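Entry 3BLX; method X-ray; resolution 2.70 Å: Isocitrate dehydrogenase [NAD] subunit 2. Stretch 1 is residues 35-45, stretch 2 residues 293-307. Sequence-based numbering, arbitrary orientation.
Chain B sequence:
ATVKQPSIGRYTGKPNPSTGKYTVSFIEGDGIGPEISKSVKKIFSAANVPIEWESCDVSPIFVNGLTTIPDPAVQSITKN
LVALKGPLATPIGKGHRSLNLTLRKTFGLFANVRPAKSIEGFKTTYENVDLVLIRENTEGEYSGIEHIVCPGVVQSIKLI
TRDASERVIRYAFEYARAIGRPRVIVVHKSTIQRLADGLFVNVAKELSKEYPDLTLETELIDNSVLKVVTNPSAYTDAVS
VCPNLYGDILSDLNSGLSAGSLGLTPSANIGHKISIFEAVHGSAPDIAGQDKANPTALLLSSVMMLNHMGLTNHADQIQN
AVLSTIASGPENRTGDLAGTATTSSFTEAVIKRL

Stretch 1, residues 35-45: EISKSVKKIFS
Stretch 2, residues 293-307: ANPTALLLSSVMMLN

Residues 35-45 are helical throughout, continuing a helix that begins earlier in the chain; residues 296-307 form a second helix that runs on beyond the stretch, entered from an extended Ala 293 (phi/psi -61/156°) and Asn 294 (-117/107°). The N-to-C directions diverge by 44° (signed crossing angle -44°), and the axes approach to 9.4 Å. Register is set by Ile 36 CA to Pro 295 CA, 5.1 Å, and Val 40 CA to Leu 299 CA, 6.2 Å. Asn 294 (chi1 t) caps the second helix: its OD1 accepts from Thr 296 N at 3.0 Å and also from Thr 296 OG1 at 2.5 Å. Leu 299 N bonds to Pro 295 O at 2.7 Å, and farther along Leu 306 N to Ser 302 O at 2.7 Å; in the first helix, Lys 41 N reaches Ser 37 O at 3.2 Å, whereas Val 40 N to Ile 36 O, 3.3 Å, is weak.

No hydrogen bond crosses the contact, which buries 585 Å² and rests chiefly on apolar packing. Ile 36 (m, t) points toward the turn and first helical residues: CG1 lies 3.7 Å from Ala 293 CB, CD1 3.7 Å from Asn 294 O, and CG2 3.3 Å from Leu 298 CD2 (Leu 298 t, p). One turn on, Val 40 (t) places CG2 3.3 Å from Leu 299 CD1 and 4.0 Å from Leu 298 CG. Leu 299 leaves its backbone sideways, but chi1 -107° and chi2 16° bring its end nearer; its CD2 meets Ile 43 CD1 (Ile 43 m, t) at 4.0 Å. Ser 39 OG (chi1 t) sits 3.7 Å from Pro 295 CB. Farther along, Phe 44 (chi1 -99°, chi2 46°) directs CZ to 3.5 Å from Leu 306 CD2 and 3.6 Å from Ser 302 CB, both approaching the ring obliquely.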

ATOM      1  N   GLU B  35      -8.908  42.844 -32.973  1.00 71.43           N
ATOM      2  CA  GLU B  35      -8.919  43.055 -34.429  1.00 68.97           C
ATOM      3  C   GLU B  35     -10.191  42.571 -35.110  1.00 67.75           C
ATOM      4  O   GLU B  35     -10.557  43.053 -36.172  1.00 64.49           O
ATOM      5  CB  GLU B  35      -7.677  42.452 -35.109  1.00 52.78           C
ATOM      6  CG  GLU B  35      -7.126  41.211 -34.421  1.00 90.88           C
ATOM      7  CD  GLU B  35      -5.726  40.828 -34.903  1.00 86.14           C
ATOM      8  OE1 GLU B  35      -5.333  41.269 -36.002  1.00 80.85           O
ATOM      9  OE2 GLU B  35      -5.018  40.088 -34.184  1.00 68.43           O
ATOM     10  N   ILE B  36     -10.882  41.632 -34.493  1.00 68.86           N
ATOM     11  CA  ILE B  36     -12.133  41.162 -35.054  1.00 61.11           C
ATOM     12  C   ILE B  36     -13.264  42.113 -34.695  1.00 52.95           C
ATOM     13  O   ILE B  36     -14.197  42.293 -35.454  1.00 48.94           O
ATOM     14  CB  ILE B  36     -12.430  39.746 -34.579  1.00 66.14           C
ATOM     15  CG1 ILE B  36     -11.592  38.763 -35.374  1.00 58.60           C
ATOM     16  CG2 ILE B  36     -13.881  39.400 -34.744  1.00 75.09           C
ATOM     17  CD1 ILE B  36     -11.908  37.337 -35.022  1.00 94.12           C
ATOM     18  N   SER B  37     -13.174  42.729 -33.529  1.00 63.77           N
ATOM     19  CA  SER B  37     -14.178  43.710 -33.141  1.00 66.29           C
ATOM     20  C   SER B  37     -14.019  44.951 -33.994  1.00 81.81           C
ATOM     21  O   SER B  37     -14.997  45.607 -34.349  1.00 74.47           O
ATOM     22  CB  SER B  37     -14.028  44.079 -31.665  1.00 77.86           C
ATOM     23  OG  SER B  37     -14.159  42.938 -30.833  1.00 71.48           O
ATOM     24  N   LYS B  38     -12.769  45.271 -34.320  1.00 95.51           N
ATOM     25  CA  LYS B  38     -12.464  46.465 -35.102  1.00 84.79           C
ATOM     26  C   LYS B  38     -13.164  46.329 -36.430  1.00 77.90           C
ATOM     27  O   LYS B  38     -13.798  47.263 -36.895  1.00 70.60           O
ATOM     28  CB  LYS B  38     -10.954  46.610 -35.306  1.00 84.62           C
ATOM     29  CG  LYS B  38     -10.484  47.961 -35.840  1.00 66.54           C
ATOM     30  CD  LYS B  38      -9.017  48.161 -35.496  1.00 81.17           C
ATOM     31  CE  LYS B  38      -8.517  49.496 -35.970  1.00 69.30           C
ATOM     32  NZ  LYS B  38      -7.825  49.441 -37.275  1.00 82.52           N
ATOM     33  N   SER B  39     -13.056  45.140 -37.017  1.00 77.40           N
ATOM     34  CA  SER B  39     -13.676  44.846 -38.299  1.00 72.31           C
ATOM     35  C   SER B  39     -15.195  44.946 -38.276  1.00 71.64           C
ATOM     36  O   SER B  39     -15.816  45.243 -39.292  1.00 60.29           O
ATOM     37  CB  SER B  39     -13.299  43.451 -38.763  1.00 61.32           C
ATOM     38  OG  SER B  39     -14.235  43.030 -39.724  1.00 37.32           O
ATOM     39  N   VAL B  40     -15.802  44.682 -37.127  1.00 72.73           N
ATOM     40  CA  VAL B  40     -17.252  44.735 -37.057  1.00 79.45           C
ATOM     41  C   VAL B  40     -17.725  46.174 -37.023  1.00 71.78           C
ATOM     42  O   VAL B  40     -18.757  46.499 -37.580  1.00 74.65           O
ATOM     43  CB  VAL B  40     -17.805  43.989 -35.841  1.00 77.22           C
ATOM     44  CG1 VAL B  40     -19.316  44.226 -35.716  1.00 54.27           C
ATOM     45  CG2 VAL B  40     -17.481  42.510 -35.946  1.00 66.36           C
ATOM     46  N   LYS B  41     -16.955  47.033 -36.371  1.00 78.21           N
ATOM     47  CA  LYS B  41     -17.298  48.441 -36.259  1.00 76.43           C
ATOM     48  C   LYS B  41     -17.156  49.166 -37.611  1.00 84.92           C
ATOM     49  O   LYS B  41     -17.986  50.007 -37.970  1.00 68.14           O
ATOM     50  CB  LYS B  41     -16.429  49.101 -35.179  1.00 75.66           C
ATOM     51  CG  LYS B  41     -16.650  48.548 -33.775  1.00 56.84           C
ATOM     52  CD  LYS B  41     -15.629  49.089 -32.769  1.00 77.42           C
ATOM     53  CE  LYS B  41     -16.042  48.740 -31.342  1.00 84.59           C
ATOM     54  NZ  LYS B  41     -15.391  49.576 -30.306  1.00 65.71           N
ATOM     55  N   LYS B  42     -16.113  48.814 -38.363  1.00 83.35           N
ATOM     56  CA  LYS B  42     -15.849  49.405 -39.676  1.00 73.34           C
ATOM     57  C   LYS B  42     -16.893  49.022 -40.731  1.00 89.02           C
ATOM     58  O   LYS B  42     -17.083  49.731 -41.722  1.00 85.41           O
ATOM     59  CB  LYS B  42     -14.452  49.009 -40.176  1.00 69.51           C
ATOM     60  CG  LYS B  42     -13.287  49.637 -39.409  1.00 95.67           C
ATOM     61  CD  LYS B  42     -11.931  49.345 -40.078  1.00 91.41           C
ATOM     62  CE  LYS B  42     -10.787  50.012 -39.326  1.00 93.44           C
ATOM     63  NZ  LYS B  42      -9.479  49.768 -39.993  1.00 80.76           N
ATOM     64  N   ILE B  43     -17.549  47.884 -40.523  1.00 89.36           N
ATOM     65  CA  ILE B  43     -18.581  47.403 -41.432  1.00 66.97           C
ATOM     66  C   ILE B  43     -19.950  47.869 -40.958  1.00 77.76           C
ATOM     67  O   ILE B  43     -20.904  47.901 -41.723  1.00 74.73           O
ATOM     68  CB  ILE B  43     -18.554  45.875 -41.529  1.00 59.07           C
ATOM     69  CG1 ILE B  43     -17.198  45.406 -42.049  1.00 75.23           C
ATOM     70  CG2 ILE B  43     -19.627  45.360 -42.436  1.00 47.71           C
ATOM     71  CD1 ILE B  43     -17.176  43.943 -42.444  1.00 58.03           C
ATOM     72  N   PHE B  44     -20.045  48.244 -39.690  1.00 80.08           N
ATOM     73  CA  PHE B  44     -21.300  48.743 -39.144  1.00 88.32           C
ATOM     74  C   PHE B  44     -21.398  50.244 -39.400  1.00 98.83           C
ATOM     75  O   PHE B  44     -22.491  50.784 -39.602  1.00 92.84           O
ATOM     76  CB  PHE B  44     -21.421  48.416 -37.643  1.00 94.91           C
ATOM     77  CG  PHE B  44     -22.275  47.195 -37.341  1.00 84.16           C
ATOM     78  CD1 PHE B  44     -22.123  46.019 -38.061  1.00 77.88           C
ATOM     79  CD2 PHE B  44     -23.217  47.222 -36.326  1.00 86.13           C
ATOM     80  CE1 PHE B  44     -22.901  44.909 -37.784  1.00 46.26           C
ATOM     81  CE2 PHE B  44     -23.993  46.108 -36.050  1.00 63.77           C
ATOM     82  CZ  PHE B  44     -23.832  44.958 -36.785  1.00 53.34           C
ATOM     83  N   SER B  45     -20.245  50.909 -39.404  1.00103.85           N
ATOM     84  CA  SER B  45     -20.182  52.328 -39.746  1.00103.96           C
ATOM     85  C   SER B  45     -20.352  52.501 -41.258  1.00 99.78           C
ATOM     86  O   SER B  45     -21.143  53.331 -41.711  1.00 94.92           O
ATOM     87  CB  SER B  45     -18.860  52.950 -39.274  1.00 88.54           C
ATOM     88  OG  SER B  45     -18.898  54.370 -39.330  1.00100.13           O
ATOM     89  N   ALA B 293      -6.698  36.929 -38.327  1.00 70.87           N
ATOM     90  CA  ALA B 293      -7.977  36.517 -37.734  1.00 65.08           C
ATOM     91  C   ALA B 293      -9.110  36.491 -38.745  1.00 74.59           C
ATOM     92  O   ALA B 293      -9.056  37.185 -39.742  1.00 67.36           O
ATOM     93  CB  ALA B 293      -8.345  37.427 -36.582  1.00 53.22           C
ATOM     94  N   ASN B 294     -10.142  35.701 -38.475  1.00 71.26           N
ATOM     95  CA  ASN B 294     -11.299  35.642 -39.356  1.00 59.25           C
ATOM     96  C   ASN B 294     -12.587  36.108 -38.680  1.00 59.17           C
ATOM     97  O   ASN B 294     -13.159  35.391 -37.865  1.00 75.63           O
ATOM     98  CB  ASN B 294     -11.458  34.235 -39.923  1.00 64.02           C
ATOM     99  CG  ASN B 294     -12.581  34.142 -40.939  1.00 79.57           C
ATOM    100  OD1 ASN B 294     -13.374  35.066 -41.088  1.00 62.49           O
ATOM    101  ND2 ASN B 294     -12.657  33.016 -41.638  1.00 76.94           N
ATOM    102  N   PRO B 295     -13.064  37.302 -39.047  1.00 60.61           N
ATOM    103  CA  PRO B 295     -14.189  38.000 -38.417  1.00 65.90           C
ATOM    104  C   PRO B 295     -15.571  37.510 -38.844  1.00 59.00           C
ATOM    105  O   PRO B 295     -16.587  38.064 -38.389  1.00 33.46           O
ATOM    106  CB  PRO B 295     -14.027  39.440 -38.905  1.00 60.89           C
ATOM    107  CG  PRO B 295     -12.869  39.445 -39.818  1.00 51.37           C
ATOM    108  CD  PRO B 295     -12.532  38.063 -40.177  1.00 53.24           C
ATOM    109  N   THR B 296     -15.615  36.505 -39.710  1.00 52.93           N
ATOM    110  CA  THR B 296     -16.887  35.994 -40.217  1.00 61.13           C
ATOM    111  C   THR B 296     -17.843  35.547 -39.116  1.00 60.41           C
ATOM    112  O   THR B 296     -19.044  35.871 -39.147  1.00 35.36           O
ATOM    113  CB  THR B 296     -16.684  34.778 -41.107  1.00 66.39           C
ATOM    114  OG1 THR B 296     -15.702  35.063 -42.106  1.00 56.39           O
ATOM    115  CG2 THR B 296     -18.002  34.400 -41.755  1.00 43.32           C
ATOM    116  N   ALA B 297     -17.303  34.773 -38.173  1.00 54.59           N
ATOM    117  CA  ALA B 297     -18.075  34.227 -37.071  1.00 35.67           C
ATOM    118  C   ALA B 297     -18.671  35.350 -36.251  1.00 38.82           C
ATOM    119  O   ALA B 297     -19.869  35.372 -36.001  1.00 33.04           O
ATOM    120  CB  ALA B 297     -17.202  33.354 -36.225  1.00 48.69           C
ATOM    121  N   LEU B 298     -17.839  36.300 -35.839  1.00 45.24           N
ATOM    122  CA  LEU B 298     -18.361  37.443 -35.098  1.00 50.49           C
ATOM    123  C   LEU B 298     -19.328  38.288 -35.964  1.00 56.96           C
ATOM    124  O   LEU B 298     -20.360  38.758 -35.480  1.00 52.93           O
ATOM    125  CB  LEU B 298     -17.227  38.280 -34.490  1.00 42.37           C
ATOM    126  CG  LEU B 298     -17.658  39.361 -33.489  1.00 54.98           C
ATOM    127  CD1 LEU B 298     -18.594  38.795 -32.435  1.00 49.21           C
ATOM    128  CD2 LEU B 298     -16.470  40.011 -32.831  1.00 51.34           C
ATOM    129  N   LEU B 299     -19.009  38.456 -37.244  1.00 43.25           N
ATOM    130  CA  LEU B 299     -19.895  39.188 -38.166  1.00 63.18           C
ATOM    131  C   LEU B 299     -21.294  38.591 -38.262  1.00 53.85           C
ATOM    132  O   LEU B 299     -22.306  39.307 -38.257  1.00 29.83           O
ATOM    133  CB  LEU B 299     -19.278  39.243 -39.563  1.00 50.47           C
ATOM    134  CG  LEU B 299     -18.688  40.555 -40.071  1.00 53.04           C
ATOM    135  CD1 LEU B 299     -18.460  41.553 -38.960  1.00 51.97           C
ATOM    136  CD2 LEU B 299     -17.401  40.267 -40.860  1.00 48.91           C
ATOM    137  N   LEU B 300     -21.343  37.268 -38.356  1.00 48.03           N
ATOM    138  CA  LEU B 300     -22.607  36.580 -38.501  1.00 48.55           C
ATOM    139  C   LEU B 300     -23.414  36.641 -37.222  1.00 47.74           C
ATOM    140  O   LEU B 300     -24.633  36.534 -37.264  1.00 44.45           O
ATOM    141  CB  LEU B 300     -22.390  35.135 -38.944  1.00 46.15           C
ATOM    142  CG  LEU B 300     -21.940  35.022 -40.396  1.00 44.45           C
ATOM    143  CD1 LEU B 300     -21.345  33.673 -40.703  1.00 37.95           C
ATOM    144  CD2 LEU B 300     -23.127  35.302 -41.290  1.00 43.39           C
ATOM    145  N   SER B 301     -22.737  36.820 -36.091  1.00 39.95           N
ATOM    146  CA  SER B 301     -23.435  36.989 -34.820  1.00 45.47           C
ATOM    147  C   SER B 301     -24.021  38.380 -34.785  1.00 47.80           C
ATOM    148  O   SER B 301     -25.011  38.624 -34.104  1.00 48.85           O
ATOM    149  CB  SER B 301     -22.501  36.797 -33.618  1.00 50.73           C
ATOM    150  OG  SER B 301     -21.791  35.573 -33.682  1.00 40.11           O
ATOM    151  N   SER B 302     -23.385  39.295 -35.515  1.00 56.45           N
ATOM    152  CA  SER B 302     -23.876  40.666 -35.663  1.00 60.77           C
ATOM    153  C   SER B 302     -25.215  40.620 -36.374  1.00 57.30           C
ATOM    154  O   SER B 302     -26.179  41.264 -35.961  1.00 42.00           O
ATOM    155  CB  SER B 302     -22.915  41.508 -36.503  1.00 46.42           C
ATOM    156  OG  SER B 302     -21.575  41.239 -36.178  1.00 68.15           O
ATOM    157  N   VAL B 303     -25.253  39.855 -37.458  1.00 33.89           N
ATOM    158  CA  VAL B 303     -26.486  39.629 -38.175  1.00 51.98           C
ATOM    159  C   VAL B 303     -27.577  39.137 -37.241  1.00 58.12           C
ATOM    160  O   VAL B 303     -28.679  39.679 -37.232  1.00 62.20           O
ATOM    161  CB  VAL B 303     -26.305  38.582 -39.262  1.00 51.00           C
ATOM    162  CG1 VAL B 303     -27.584  38.413 -40.012  1.00 48.21           C
ATOM    163  CG2 VAL B 303     -25.201  38.992 -40.183  1.00 49.50           C
ATOM    164  N   MET B 304     -27.275  38.101 -36.464  1.00 49.44           N
ATOM    165  CA  MET B 304     -28.253  37.556 -35.533  1.00 56.78           C
ATOM    166  C   MET B 304     -28.718  38.612 -34.542  1.00 46.23           C
ATOM    167  O   MET B 304     -29.885  38.640 -34.153  1.00 44.51           O
ATOM    168  CB  MET B 304     -27.678  36.369 -34.760  1.00 53.59           C
ATOM    169  CG  MET B 304     -27.315  35.152 -35.588  1.00 55.96           C
ATOM    170  SD  MET B 304     -26.801  33.740 -34.549  1.00 46.13           S
ATOM    171  CE  MET B 304     -28.403  33.246 -33.928  1.00 52.92           C
ATOM    172  N   MET B 305     -27.791  39.467 -34.126  1.00 49.93           N
ATOM    173  CA  MET B 305     -28.093  40.551 -33.197  1.00 53.67           C
ATOM    174  C   MET B 305     -29.004  41.608 -33.848  1.00 72.69           C
ATOM    175  O   MET B 305     -30.028  42.003 -33.277  1.00 65.49           O
ATOM    176  CB  MET B 305     -26.804  41.183 -32.690  1.00 44.97           C
ATOM    177  CG  MET B 305     -27.022  42.210 -31.606  1.00 49.85           C
ATOM    178  SD  MET B 305     -25.533  43.080 -31.145  1.00 53.23           S
ATOM    179  CE  MET B 305     -24.945  43.681 -32.740  1.00 69.32           C
ATOM    180  N   LEU B 306     -28.634  42.055 -35.046  1.00 73.46           N
ATOM    181  CA  LEU B 306     -29.471  42.978 -35.816  1.00 64.13           C
ATOM    182  C   LEU B 306     -30.895  42.439 -35.889  1.00 63.09           C
ATOM    183  O   LEU B 306     -31.835  43.075 -35.414  1.00 58.49           O
ATOM    184  CB  LEU B 306     -28.890  43.186 -37.221  1.00 59.73           C
ATOM    185  CG  LEU B 306     -27.968  44.390 -37.509  1.00 63.39           C
ATOM    186  CD1 LEU B 306     -27.446  45.074 -36.258  1.00 49.86           C
ATOM    187  CD2 LEU B 306     -26.815  43.993 -38.434  1.00 47.13           C
ATOM    188  N   ASN B 307     -31.036  41.248 -36.461  1.00 59.48           N
ATOM    189  CA  ASN B 307     -32.331  40.579 -36.556  1.00 61.81           C
ATOM    190  C   ASN B 307     -33.082  40.495 -35.234  1.00 65.57           C
ATOM    191  O   ASN B 307     -34.298  40.427 -35.216  1.00 70.82           O
ATOM    192  CB  ASN B 307     -32.183  39.173 -37.139  1.00 50.99           C
ATOM    193  CG  ASN B 307     -32.067  39.177 -38.647  1.00 71.70           C
ATOM    194  OD1 ASN B 307     -32.805  39.885 -39.333  1.00 80.84           O
ATOM    195  ND2 ASN B 307     -31.139  38.384 -39.177  1.00 66.03           N
TER